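Local coordinates for protein FAD dependent oxidoreductase (PDB 6PXS) that uses bound FAD to oxidise iminodiacetate, as an oxidase of the DadA family of flavoproteins, at residues Lys224-His229 and Thr302-Arg307; Gly262-Asp267 and Gln280-Gln285; Ala42-Pro47 and Ser248-Ala253. One frame throughout, in Å; residues are numbered along the deposited sequence.

Contact 1. Residues Lys224-His229 and Thr302-Arg307. With FAD (flavin-adenine dinucleotide), chain E.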
loop_
_atom_site.group_PDB
_atom_site.type_symbol
_atom_site.label_atom_id
_atom_site.label_comp_id
_atom_site.label_asym_id
_atom_site.label_seq_id
_atom_site.Cartn_x
_atom_site.Cartn_y
_atom_site.Cartn_z
ATOM N N LYS A 224 -18.081 -3.937 11.924
ATOM C CA LYS A 224 -16.891 -4.161 11.115
ATOM C C LYS A 224 -17.066 -5.389 10.227
ATOM O O LYS A 224 -17.727 -6.365 10.595
ATOM C CB LYS A 224 -15.669 -4.331 12.016
ATOM C CG LYS A 224 -14.386 -4.685 11.285
ATOM C CD LYS A 224 -13.213 -4.714 12.245
ATOM C CE LYS A 224 -11.937 -5.160 11.556
ATOM N NZ LYS A 224 -10.793 -5.232 12.508
ATOM N N GLY A 225 -16.469 -5.326 9.040
ATOM C CA GLY A 225 -16.484 -6.448 8.124
ATOM C C GLY A 225 -15.222 -6.531 7.290
ATOM O O GLY A 225 -14.848 -5.562 6.623
ATOM N N GLN A 226 -14.557 -7.682 7.318
ATOM C CA GLN A 226 -13.353 -7.913 6.531
ATOM C C GLN A 226 -13.698 -8.799 5.343
ATOM O O GLN A 226 -14.358 -9.830 5.504
ATOM C CB GLN A 226 -12.262 -8.562 7.384
ATOM C CG GLN A 226 -11.992 -7.835 8.690
ATOM C CD GLN A 226 -10.862 -8.455 9.485
ATOM O OE1 GLN A 226 -9.885 -8.946 8.920
ATOM N NE2 GLN A 226 -10.992 -8.441 10.806
ATOM N N ILE A 227 -13.247 -8.401 4.156
ATOM C CA ILE A 227 -13.583 -9.082 2.911
ATOM C C ILE A 227 -12.300 -9.293 2.121
ATOM O O ILE A 227 -11.481 -8.375 2.003
ATOM C CB ILE A 227 -14.614 -8.281 2.094
ATOM C CG1 ILE A 227 -15.039 -9.056 0.846
ATOM C CG2 ILE A 227 -14.057 -6.918 1.712
ATOM C CD1 ILE A 227 -16.253 -8.464 0.155
ATOM N N ILE A 228 -12.124 -10.499 1.584
ATOM C CA ILE A 228 -10.887 -10.896 0.919
ATOM C C ILE A 228 -11.086 -10.860 -0.589
ATOM O O ILE A 228 -12.141 -11.254 -1.101
ATOM C CB ILE A 228 -10.438 -12.297 1.380
ATOM C CG1 ILE A 228 -10.035 -12.258 2.855
ATOM C CG2 ILE A 228 -9.288 -12.795 0.513
ATOM C CD1 ILE A 228 -9.709 -13.608 3.439
ATOM N N HIS A 229 -10.062 -10.397 -1.302
ATOM C CA HIS A 229 -10.058 -10.347 -2.759
ATOM C C HIS A 229 -8.953 -11.256 -3.274
ATOM O O HIS A 229 -7.788 -11.095 -2.898
ATOM C CB HIS A 229 -9.856 -8.914 -3.257
ATOM C CG HIS A 229 -11.036 -8.024 -3.023
ATOM N ND1 HIS A 229 -11.691 -7.373 -4.046
ATOM C CD2 HIS A 229 -11.686 -7.685 -1.884
ATOM C CE1 HIS A 229 -12.690 -6.667 -3.548
ATOM N NE2 HIS A 229 -12.709 -6.840 -2.238
ATOM N N THR A 302 -7.211 -7.250 1.381
ATOM C CA THR A 302 -8.318 -7.532 2.292
ATOM C C THR A 302 -8.881 -6.195 2.752
ATOM O O THR A 302 -8.209 -5.456 3.476
ATOM C CB THR A 302 -7.860 -8.370 3.485
ATOM O OG1 THR A 302 -7.400 -9.646 3.027
ATOM C CG2 THR A 302 -9.002 -8.565 4.476
ATOM N N ARG A 303 -10.105 -5.889 2.338
ATOM C CA ARG A 303 -10.718 -4.608 2.650
ATOM C C ARG A 303 -11.462 -4.674 3.978
ATOM O O ARG A 303 -11.818 -5.747 4.471
ATOM C CB ARG A 303 -11.672 -4.184 1.535
ATOM C CG ARG A 303 -11.008 -4.085 0.176
ATOM C CD ARG A 303 -11.977 -3.599 -0.881
ATOM N NE ARG A 303 -11.396 -3.670 -2.217
ATOM C CZ ARG A 303 -12.061 -3.404 -3.336
ATOM N NH1 ARG A 303 -13.336 -3.049 -3.284
ATOM N NH2 ARG A 303 -11.450 -3.500 -4.509
ATOM N N VAL A 304 -11.688 -3.498 4.560
ATOM C CA VAL A 304 -12.412 -3.364 5.815
ATOM C C VAL A 304 -13.501 -2.318 5.635
ATOM O O VAL A 304 -13.273 -1.264 5.030
ATOM C CB VAL A 304 -11.480 -2.975 6.981
ATOM C CG1 VAL A 304 -12.292 -2.724 8.246
ATOM C CG2 VAL A 304 -10.439 -4.059 7.210
ATOM N N GLY A 305 -14.685 -2.613 6.162
ATOM C CA GLY A 305 -15.803 -1.699 6.072
ATOM C C GLY A 305 -16.703 -1.792 7.283
ATOM O O GLY A 305 -16.894 -2.879 7.838
ATOM N N PHE A 306 -17.260 -0.661 7.707
ATOM C CA PHE A 306 -18.165 -0.606 8.849
ATOM C C PHE A 306 -19.591 -0.487 8.322
ATOM O O PHE A 306 -19.984 0.563 7.803
ATOM C CB PHE A 306 -17.815 0.564 9.766
ATOM C CG PHE A 306 -16.375 0.581 10.208
ATOM C CD1 PHE A 306 -15.862 -0.439 10.992
ATOM C CD2 PHE A 306 -15.541 1.629 9.853
ATOM C CE1 PHE A 306 -14.540 -0.419 11.404
ATOM C CE2 PHE A 306 -14.219 1.654 10.264
ATOM C CZ PHE A 306 -13.719 0.631 11.038
ATOM N N ARG A 307 -20.359 -1.564 8.448
ATOM C CA ARG A 307 -21.738 -1.541 7.990
ATOM C C ARG A 307 -22.575 -0.646 8.902
ATOM O O ARG A 307 -22.431 -0.702 10.127
ATOM C CB ARG A 307 -22.332 -2.947 7.986
ATOM C CG ARG A 307 -21.619 -3.946 7.099
ATOM C CD ARG A 307 -22.210 -5.333 7.291
ATOM N NE ARG A 307 -21.202 -6.296 7.727
ATOM C CZ ARG A 307 -20.638 -7.213 6.947
ATOM N NH1 ARG A 307 -19.728 -8.029 7.454
ATOM N NH2 ARG A 307 -20.979 -7.328 5.670
HETATM P PA FAD E . -21.151 4.642 3.734
HETATM O O1A FAD E . -20.196 4.324 4.822
HETATM O O2A FAD E . -20.798 4.010 2.385
HETATM O O5B FAD E . -21.332 6.190 3.552
HETATM C C5B FAD E . -21.104 7.106 4.643
HETATM C C4B FAD E . -20.316 8.281 4.126
HETATM O O4B FAD E . -20.643 9.461 4.898
HETATM C C3B FAD E . -18.798 8.121 4.215
HETATM O O3B FAD E . -18.173 8.645 3.050
HETATM C C2B FAD E . -18.443 8.935 5.461
HETATM O O2B FAD E . -17.107 9.424 5.426
HETATM C C1B FAD E . -19.452 10.072 5.341
HETATM N N9A FAD E . -19.723 10.776 6.590
HETATM C C8A FAD E . -20.165 10.238 7.769
HETATM N N7A FAD E . -20.318 11.116 8.732
HETATM C C5A FAD E . -19.949 12.316 8.143
HETATM C C6A FAD E . -19.889 13.635 8.631
HETATM N N6A FAD E . -20.213 13.982 9.880
HETATM N N1A FAD E . -19.477 14.600 7.780
HETATM C C2A FAD E . -19.149 14.265 6.530
HETATM N N3A FAD E . -19.167 13.056 5.962
HETATM C C4A FAD E . -19.578 12.121 6.824
HETATM N N1 FAD E . -24.477 -4.920 0.646
HETATM C C2 FAD E . -25.069 -5.652 -0.342
HETATM O O2 FAD E . -26.175 -5.346 -0.801
HETATM N N3 FAD E . -24.425 -6.766 -0.854
HETATM C C4 FAD E . -23.194 -7.242 -0.454
HETATM O O4 FAD E . -22.719 -8.246 -0.982
HETATM C C4X FAD E . -22.573 -6.459 0.599
HETATM N N5 FAD E . -21.407 -6.839 1.037
HETATM C C5X FAD E . -20.813 -6.091 2.041
HETATM C C6 FAD E . -19.565 -6.485 2.521
HETATM C C7 FAD E . -18.923 -5.766 3.526
HETATM C C7M FAD E . -17.576 -6.223 4.019
HETATM C C8 FAD E . -19.544 -4.632 4.071
HETATM C C8M FAD E . -18.877 -3.835 5.162
HETATM C C9 FAD E . -20.790 -4.237 3.593
HETATM C C9A FAD E . -21.428 -4.955 2.586
HETATM N N10 FAD E . -22.688 -4.576 2.080
HETATM C C10 FAD E . -23.293 -5.312 1.087
HETATM C "C1'" FAD E . -23.394 -3.402 2.619
HETATM C "C2'" FAD E . -23.028 -2.099 1.912
HETATM O "O2'" FAD E . -21.631 -2.071 1.617
HETATM C "C3'" FAD E . -23.370 -0.923 2.826
HETATM O "O3'" FAD E . -24.628 -1.165 3.447
HETATM C "C4'" FAD E . -23.440 0.431 2.119
HETATM O "O4'" FAD E . -22.193 0.681 1.472
HETATM C "C5'" FAD E . -23.759 1.548 3.089
HETATM O "O5'" FAD E . -23.717 2.810 2.392
HETATM P P FAD E . -23.873 4.170 3.167
HETATM O O1P FAD E . -25.120 4.094 4.054
HETATM O O2P FAD E . -23.811 5.342 2.257
HETATM O O3P FAD E . -22.607 4.156 4.129
#

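Contact 2. Residues Gly262-Asp267 and Gln280-Gln285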
loop_
_atom_site.group_PDB
_atom_site.type_symbol
_atom_site.label_atom_id
_atom_site.label_comp_id
_atom_site.label_asym_id
_atom_site.label_seq_id
_atom_site.Cartn_x
_atom_site.Cartn_y
_atom_site.Cartn_z
ATOM N N GLY A 262 -16.675 -14.207 1.165
ATOM C CA GLY A 262 -17.589 -13.694 2.169
ATOM C C GLY A 262 -16.928 -12.962 3.317
ATOM O O GLY A 262 -15.769 -13.226 3.647
ATOM N N ALA A 263 -17.662 -12.047 3.936
ATOM C CA ALA A 263 -17.102 -11.125 4.909
ATOM C C ALA A 263 -17.420 -11.559 6.337
ATOM O O ALA A 263 -18.275 -12.410 6.589
ATOM C CB ALA A 263 -17.627 -9.708 4.660
ATOM N N THR A 264 -16.706 -10.945 7.277
ATOM C CA THR A 264 -16.951 -11.144 8.695
ATOM C C THR A 264 -18.088 -10.240 9.159
ATOM O O THR A 264 -18.481 -9.294 8.474
ATOM C CB THR A 264 -15.687 -10.850 9.506
ATOM O OG1 THR A 264 -15.307 -9.479 9.331
ATOM C CG2 THR A 264 -14.538 -11.746 9.063
ATOM N N ARG A 265 -18.618 -10.544 10.344
ATOM C CA ARG A 265 -19.723 -9.778 10.934
ATOM C C ARG A 265 -19.397 -9.583 12.413
ATOM O O ARG A 265 -19.787 -10.390 13.262
ATOM C CB ARG A 265 -21.051 -10.491 10.724
ATOM C CG ARG A 265 -21.425 -10.613 9.255
ATOM C CD ARG A 265 -22.517 -11.634 8.996
ATOM N NE ARG A 265 -22.690 -11.843 7.560
ATOM C CZ ARG A 265 -23.302 -10.987 6.746
ATOM N NH1 ARG A 265 -23.404 -11.259 5.452
ATOM N NH2 ARG A 265 -23.811 -9.856 7.221
ATOM N N GLU A 266 -18.694 -8.493 12.712
ATOM C CA GLU A 266 -18.110 -8.259 14.032
ATOM C C GLU A 266 -18.948 -7.217 14.766
ATOM O O GLU A 266 -18.817 -6.015 14.523
ATOM C CB GLU A 266 -16.656 -7.819 13.891
ATOM C CG GLU A 266 -15.778 -8.839 13.173
ATOM C CD GLU A 266 -14.351 -8.359 12.970
ATOM O OE1 GLU A 266 -13.840 -8.483 11.837
ATOM O OE2 GLU A 266 -13.742 -7.858 13.940
ATOM N N ASP A 267 -19.807 -7.684 15.667
ATOM C CA ASP A 267 -20.611 -6.786 16.484
ATOM C C ASP A 267 -19.750 -6.114 17.546
ATOM O O ASP A 267 -18.728 -6.650 17.983
ATOM C CB ASP A 267 -21.754 -7.550 17.154
ATOM C CG ASP A 267 -22.842 -7.945 16.179
ATOM O OD1 ASP A 267 -23.208 -7.106 15.329
ATOM O OD2 ASP A 267 -23.327 -9.094 16.262
ATOM N N GLN A 280 -9.552 -12.923 9.096
ATOM C CA GLN A 280 -9.147 -13.476 7.809
ATOM C C GLN A 280 -9.179 -14.998 7.817
ATOM O O GLN A 280 -9.532 -15.619 6.808
ATOM C CB GLN A 280 -7.755 -12.967 7.441
ATOM C CG GLN A 280 -7.738 -11.501 7.063
ATOM C CD GLN A 280 -6.498 -11.111 6.291
ATOM O OE1 GLN A 280 -6.555 -10.857 5.089
ATOM N NE2 GLN A 280 -5.368 -11.060 6.978
ATOM N N LEU A 281 -8.816 -15.618 8.942
ATOM C CA LEU A 281 -8.888 -17.073 9.037
ATOM C C LEU A 281 -10.307 -17.560 8.777
ATOM O O LEU A 281 -10.525 -18.476 7.975
ATOM C CB LEU A 281 -8.402 -17.534 10.413
ATOM C CG LEU A 281 -8.497 -19.037 10.706
ATOM C CD1 LEU A 281 -7.593 -19.837 9.779
ATOM C CD2 LEU A 281 -8.152 -19.330 12.157
ATOM N N GLU A 282 -11.289 -16.951 9.445
ATOM C CA GLU A 282 -12.672 -17.388 9.289
ATOM C C GLU A 282 -13.105 -17.337 7.830
ATOM O O GLU A 282 -13.753 -18.266 7.332
ATOM C CB GLU A 282 -13.592 -16.526 10.152
ATOM C CG GLU A 282 -13.369 -16.686 11.647
ATOM C CD GLU A 282 -14.222 -15.740 12.467
ATOM O OE1 GLU A 282 -14.163 -15.810 13.715
ATOM O OE2 GLU A 282 -14.952 -14.924 11.862
ATOM N N VAL A 283 -12.752 -16.260 7.126
ATOM C CA VAL A 283 -13.149 -16.133 5.728
ATOM C C VAL A 283 -12.436 -17.173 4.875
ATOM O O VAL A 283 -13.048 -17.809 4.007
ATOM C CB VAL A 283 -12.874 -14.703 5.227
ATOM C CG1 VAL A 283 -13.204 -14.587 3.749
ATOM C CG2 VAL A 283 -13.676 -13.692 6.035
ATOM N N LEU A 284 -11.136 -17.367 5.105
ATOM C CA LEU A 284 -10.389 -18.342 4.314
ATOM C C LEU A 284 -10.944 -19.749 4.503
ATOM O O LEU A 284 -11.059 -20.513 3.537
ATOM C CB LEU A 284 -8.907 -18.290 4.687
ATOM C CG LEU A 284 -8.151 -17.028 4.257
ATOM C CD1 LEU A 284 -6.767 -16.979 4.889
ATOM C CD2 LEU A 284 -8.041 -16.956 2.742
ATOM N N GLN A 285 -11.298 -20.112 5.739
ATOM C CA GLN A 285 -11.855 -21.438 5.987
ATOM C C GLN A 285 -13.150 -21.640 5.212
ATOM O O GLN A 285 -13.339 -22.666 4.548
ATOM C CB GLN A 285 -12.095 -21.637 7.484
ATOM C CG GLN A 285 -10.853 -21.995 8.276
ATOM C CD GLN A 285 -11.145 -22.187 9.752
ATOM O OE1 GLN A 285 -12.304 -22.257 10.162
ATOM N NE2 GLN A 285 -10.093 -22.266 10.560
#

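Contact 3. Residues Ala42-Pro47 and Ser248-Ala253. With FAD (flavin-adenine dinucleotide), chain E.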
loop_
_atom_site.group_PDB
_atom_site.type_symbol
_atom_site.label_atom_id
_atom_site.label_comp_id
_atom_site.label_asym_id
_atom_site.label_seq_id
_atom_site.Cartn_x
_atom_site.Cartn_y
_atom_site.Cartn_z
ATOM N N ALA A 42 -19.077 -6.133 -0.943
ATOM C CA ALA A 42 -18.856 -7.262 -1.840
ATOM C C ALA A 42 -19.531 -7.024 -3.184
ATOM O O ALA A 42 -18.867 -6.959 -4.225
ATOM C CB ALA A 42 -19.374 -8.548 -1.193
ATOM N N GLY A 43 -20.854 -6.882 -3.176
ATOM C CA GLY A 43 -21.584 -6.553 -4.383
ATOM C C GLY A 43 -22.487 -7.652 -4.904
ATOM O O GLY A 43 -22.626 -7.814 -6.119
ATOM N N VAL A 44 -23.106 -8.412 -4.007
ATOM C CA VAL A 44 -24.037 -9.466 -4.393
ATOM C C VAL A 44 -25.447 -8.894 -4.410
ATOM O O VAL A 44 -25.855 -8.192 -3.478
ATOM C CB VAL A 44 -23.943 -10.662 -3.433
ATOM C CG1 VAL A 44 -25.007 -11.694 -3.770
ATOM C CG2 VAL A 44 -22.558 -11.280 -3.498
ATOM N N VAL A 45 -26.195 -9.195 -5.471
ATOM C CA VAL A 45 -27.579 -8.747 -5.624
ATOM C C VAL A 45 -28.409 -9.991 -5.933
ATOM O O VAL A 45 -28.578 -10.372 -7.096
ATOM C CB VAL A 45 -27.740 -7.688 -6.719
ATOM C CG1 VAL A 45 -29.186 -7.239 -6.813
ATOM C CG2 VAL A 45 -26.825 -6.505 -6.448
ATOM N N CYS A 46 -28.943 -10.625 -4.890
ATOM C CA CYS A 46 -29.706 -11.858 -5.040
ATOM C C CYS A 46 -30.552 -12.085 -3.790
ATOM O O CYS A 46 -30.159 -12.852 -2.902
ATOM C CB CYS A 46 -28.767 -13.039 -5.286
ATOM S SG CYS A 46 -29.604 -14.562 -5.775
ATOM N N PRO A 47 -31.719 -11.440 -3.686
ATOM C CA PRO A 47 -32.449 -11.444 -2.409
ATOM C C PRO A 47 -33.310 -12.671 -2.161
ATOM O O PRO A 47 -33.682 -12.914 -1.005
ATOM C CB PRO A 47 -33.328 -10.192 -2.519
ATOM C CG PRO A 47 -33.632 -10.110 -3.985
ATOM C CD PRO A 47 -32.391 -10.606 -4.699
ATOM N N SER A 248 -23.686 -17.370 6.402
ATOM C CA SER A 248 -23.188 -16.021 6.647
ATOM C C SER A 248 -22.007 -15.671 5.750
ATOM O O SER A 248 -21.541 -14.525 5.787
ATOM C CB SER A 248 -22.773 -15.805 8.111
ATOM O OG SER A 248 -21.590 -16.523 8.419
ATOM N N TYR A 249 -21.510 -16.609 4.952
ATOM C CA TYR A 249 -20.405 -16.372 4.036
ATOM C C TYR A 249 -20.897 -16.526 2.604
ATOM O O TYR A 249 -22.022 -16.965 2.350
ATOM C CB TYR A 249 -19.241 -17.331 4.316
ATOM C CG TYR A 249 -18.660 -17.183 5.706
ATOM C CD1 TYR A 249 -17.775 -16.156 6.001
ATOM C CD2 TYR A 249 -19.001 -18.066 6.722
ATOM C CE1 TYR A 249 -17.243 -16.012 7.268
ATOM C CE2 TYR A 249 -18.473 -17.931 7.994
ATOM C CZ TYR A 249 -17.595 -16.901 8.260
ATOM O OH TYR A 249 -17.066 -16.759 9.524
ATOM N N TYR A 250 -20.034 -16.157 1.665
ATOM C CA TYR A 250 -20.389 -16.117 0.250
ATOM C C TYR A 250 -19.120 -15.843 -0.545
ATOM O O TYR A 250 -18.029 -15.707 0.016
ATOM C CB TYR A 250 -21.457 -15.057 -0.019
ATOM C CG TYR A 250 -21.097 -13.687 0.508
ATOM C CD1 TYR A 250 -20.346 -12.802 -0.256
ATOM C CD2 TYR A 250 -21.508 -13.278 1.769
ATOM C CE1 TYR A 250 -20.015 -11.546 0.221
ATOM C CE2 TYR A 250 -21.182 -12.023 2.255
ATOM C CZ TYR A 250 -20.436 -11.163 1.478
ATOM O OH TYR A 250 -20.112 -9.916 1.959
ATOM N N MET A 251 -19.269 -15.766 -1.863
ATOM C CA MET A 251 -18.160 -15.389 -2.725
ATOM C C MET A 251 -18.689 -15.167 -4.132
ATOM O O MET A 251 -19.700 -15.754 -4.527
ATOM C CB MET A 251 -17.059 -16.455 -2.725
ATOM C CG MET A 251 -17.491 -17.803 -3.260
ATOM S SD MET A 251 -16.207 -19.050 -3.034
ATOM C CE MET A 251 -16.826 -20.346 -4.099
ATOM N N LEU A 252 -17.993 -14.310 -4.876
ATOM C CA LEU A 252 -18.384 -13.959 -6.233
ATOM C C LEU A 252 -17.125 -13.699 -7.047
ATOM O O LEU A 252 -16.012 -13.679 -6.517
ATOM C CB LEU A 252 -19.310 -12.737 -6.253
ATOM C CG LEU A 252 -18.760 -11.440 -5.651
ATOM C CD1 LEU A 252 -19.618 -10.253 -6.068
ATOM C CD2 LEU A 252 -18.679 -11.522 -4.134
ATOM N N ALA A 253 -17.313 -13.493 -8.349
ATOM C CA ALA A 253 -16.207 -13.293 -9.272
ATOM C C ALA A 253 -16.460 -12.068 -10.138
ATOM O O ALA A 253 -17.608 -11.725 -10.437
ATOM C CB ALA A 253 -16.001 -14.515 -10.172
HETATM P PA FAD E . -21.151 4.642 3.734
HETATM O O1A FAD E . -20.196 4.324 4.822
HETATM O O2A FAD E . -20.798 4.010 2.385
HETATM O O5B FAD E . -21.332 6.190 3.552
HETATM C C5B FAD E . -21.104 7.106 4.643
HETATM C C4B FAD E . -20.316 8.281 4.126
HETATM O O4B FAD E . -20.643 9.461 4.898
HETATM C C3B FAD E . -18.798 8.121 4.215
HETATM O O3B FAD E . -18.173 8.645 3.050
HETATM C C2B FAD E . -18.443 8.935 5.461
HETATM O O2B FAD E . -17.107 9.424 5.426
HETATM C C1B FAD E . -19.452 10.072 5.341
HETATM N N9A FAD E . -19.723 10.776 6.590
HETATM C C8A FAD E . -20.165 10.238 7.769
HETATM N N7A FAD E . -20.318 11.116 8.732
HETATM C C5A FAD E . -19.949 12.316 8.143
HETATM C C6A FAD E . -19.889 13.635 8.631
HETATM N N6A FAD E . -20.213 13.982 9.880
HETATM N N1A FAD E . -19.477 14.600 7.780
HETATM C C2A FAD E . -19.149 14.265 6.530
HETATM N N3A FAD E . -19.167 13.056 5.962
HETATM C C4A FAD E . -19.578 12.121 6.824
HETATM N N1 FAD E . -24.477 -4.920 0.646
HETATM C C2 FAD E . -25.069 -5.652 -0.342
HETATM O O2 FAD E . -26.175 -5.346 -0.801
HETATM N N3 FAD E . -24.425 -6.766 -0.854
HETATM C C4 FAD E . -23.194 -7.242 -0.454
HETATM O O4 FAD E . -22.719 -8.246 -0.982
HETATM C C4X FAD E . -22.573 -6.459 0.599
HETATM N N5 FAD E . -21.407 -6.839 1.037
HETATM C C5X FAD E . -20.813 -6.091 2.041
HETATM C C6 FAD E . -19.565 -6.485 2.521
HETATM C C7 FAD E . -18.923 -5.766 3.526
HETATM C C7M FAD E . -17.576 -6.223 4.019
HETATM C C8 FAD E . -19.544 -4.632 4.071
HETATM C C8M FAD E . -18.877 -3.835 5.162
HETATM C C9 FAD E . -20.790 -4.237 3.593
HETATM C C9A FAD E . -21.428 -4.955 2.586
HETATM N N10 FAD E . -22.688 -4.576 2.080
HETATM C C10 FAD E . -23.293 -5.312 1.087
HETATM C "C1'" FAD E . -23.394 -3.402 2.619
HETATM C "C2'" FAD E . -23.028 -2.099 1.912
HETATM O "O2'" FAD E . -21.631 -2.071 1.617
HETATM C "C3'" FAD E . -23.370 -0.923 2.826
HETATM O "O3'" FAD E . -24.628 -1.165 3.447
HETATM C "C4'" FAD E . -23.440 0.431 2.119
HETATM O "O4'" FAD E . -22.193 0.681 1.472
HETATM C "C5'" FAD E . -23.759 1.548 3.089
HETATM O "O5'" FAD E . -23.717 2.810 2.392
HETATM P P FAD E . -23.873 4.170 3.167
HETATM O O1P FAD E . -25.120 4.094 4.054
HETATM O O2P FAD E . -23.811 5.342 2.257
HETATM O O3P FAD E . -22.607 4.156 4.129
#

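Contact 1. Residues Lys224-His229 and Thr302-Arg307
K224 to I228 pair one for one with F306 back to T302 as antiparallel strands 4.6 Å apart at their axes, with G225 and G305, and I227 and R303, as the hydrogen-bonded pairs. The G225 N to G305 O bond is weak, while I227 N to R303 O is straighter (163°). K224, Q226, I228, T302, V304 and F306 share one face. There the K224 chain runs fully extended, its CE 4.1 Å from V304 CG1 and its CB 4.0 Å from F306 CD1, and its ammonium goes on to the carbonyl of R274. On the other face, I227 CG2 lies 3.6 Å from R303 CB, the two side chains pointing the same way. The two strands belong to the antiparallel part of the sheet that probably forms the substrate-side domain, as in other DAO-family oxidoreductases; G225 and G305, one on each strand, meet the dimethylbenzene end of the flavin. G305 suits that place because a beta carbon would collide with FAD C8M, and R307 CG rests 3.4 Å from the same methyl. R303 reaches out straight from CG to NE and lays its guanidinium against the H229 ring: H229 CE1 stands 3.3 Å above the guanidinium plane, over its centre, with the planes 22° apart. A salt bridge from R303 NE to E301 holds this flat group in turn. An alanine in place of R303 would probably leave the E301 carboxylate without its charged mate and open a gap beside the imidazole of H229, setting that ring freer to turn.

Contact 2. Residues Gly262-Asp267 and Gln280-Gln285
V283 and T264 meet by their methyl groups, and the first torsion of each sets up the encounter. In V283, CG1 is anti to the backbone N (chi1 176°), leaving CG2 beside that N; in T264, chi1 of 62° tucks OG1 between the backbone N and the carbonyl carbon and puts CG2 anti to the carbonyl carbon. The two CG2 methyls of T264 and V283 then lie 3.7 Å apart, the side chains crossing at about a right angle. Both V283 methyls also approach the carbonyl oxygen of G262, but G262 is poorly ordered and the closeness of that fit is doubtful. Threonine suits its place by having two unlike branches: while the methyl faces the helix, OG1 gives a hydrogen bond of 3.1 Å to E266 OE1, on the anti lone pair of that oxygen, and also receives the backbone N-H of Q226. E266 OE1 has a second donor in Q226 NE2. Farther out, E282 OE2 comes 4.3 Å from T264 CG2, yet stays 6.5 Å from E266 OE1, so the two like charges are near but not in contact. Backbone bonds from T264 to Q226 and from E266 to K224 hold the segment 262-267 beside strand 220-231, and A263 touches the flavin. Helix 277-290 packs V283 and L284 on I228 of that strand, while its L281 and L284 meet L281 of the second subunit.

Contact 3. Residues Ala42-Pro47 and Ser248-Ala253
Y250 turns the rim of its ring, not a face, to A42: A42 CB sits near the ring plane, 3.4 Å from Y250 CE1. This is where two parts of the DAO-type flavoprotein fold meet at the isoalloxazine, the turn after helix 37-40 and the residues leading into strand 251-254. Chi1 of Y250 (53°) places CG between the backbone N and the carbonyl carbon, and the phenol ends with its OH 3.5 Å from FAD N5. L252 also points at the turn. Its two methyls divide the work: CD1 lies 3.8 Å from the A42 carbonyl oxygen, and CD2 lies 3.9 Å from V44 CG2, the L252 and V44 side chains crossing obliquely. V44 CG2 additionally meets Y250 CD1, so this one methyl bridges leucine and tyrosine. The residue types suit a site where apolar packing adjoins the flavin. A42 has only a methyl, which touches both Y250 CE1 and FAD O4. G43 takes backbone angles at which a beta carbon would be jammed against the carbonyl oxygen of A42, and V44 presents a branched side chain to the strand. Two backbone N-H groups grip the flavin carbonyl, G43 N at 3.2 Å from FAD O4 and V44 N at 3.1 Å from it. A third, weak bond runs back, from FAD N3 to V44 O, 3.3 Å long and nearly straight at 171°.

Contacts 1 and 2 lie side by side, their centres about 9 Å apart. They are joined through T264 and Q226 and by a probable hydrogen bond between T302 OG1 and Q280 OE1, which ties the sheet, the loop 262-267 and the helix together. Contact 3 is about 13 Å from contact 1 and 14 Å from contact 2, centre to centre. I227 CD1 packs 3.4 Å from A42 CB, and A263 CB 3.7 Å from Y250 OH. Around the flavin the three divide the ring system: contact 1 meets the dimethylbenzene end, contact 3 holds the pyrimidine end, and A263 of contact 2 touches the cofactor too.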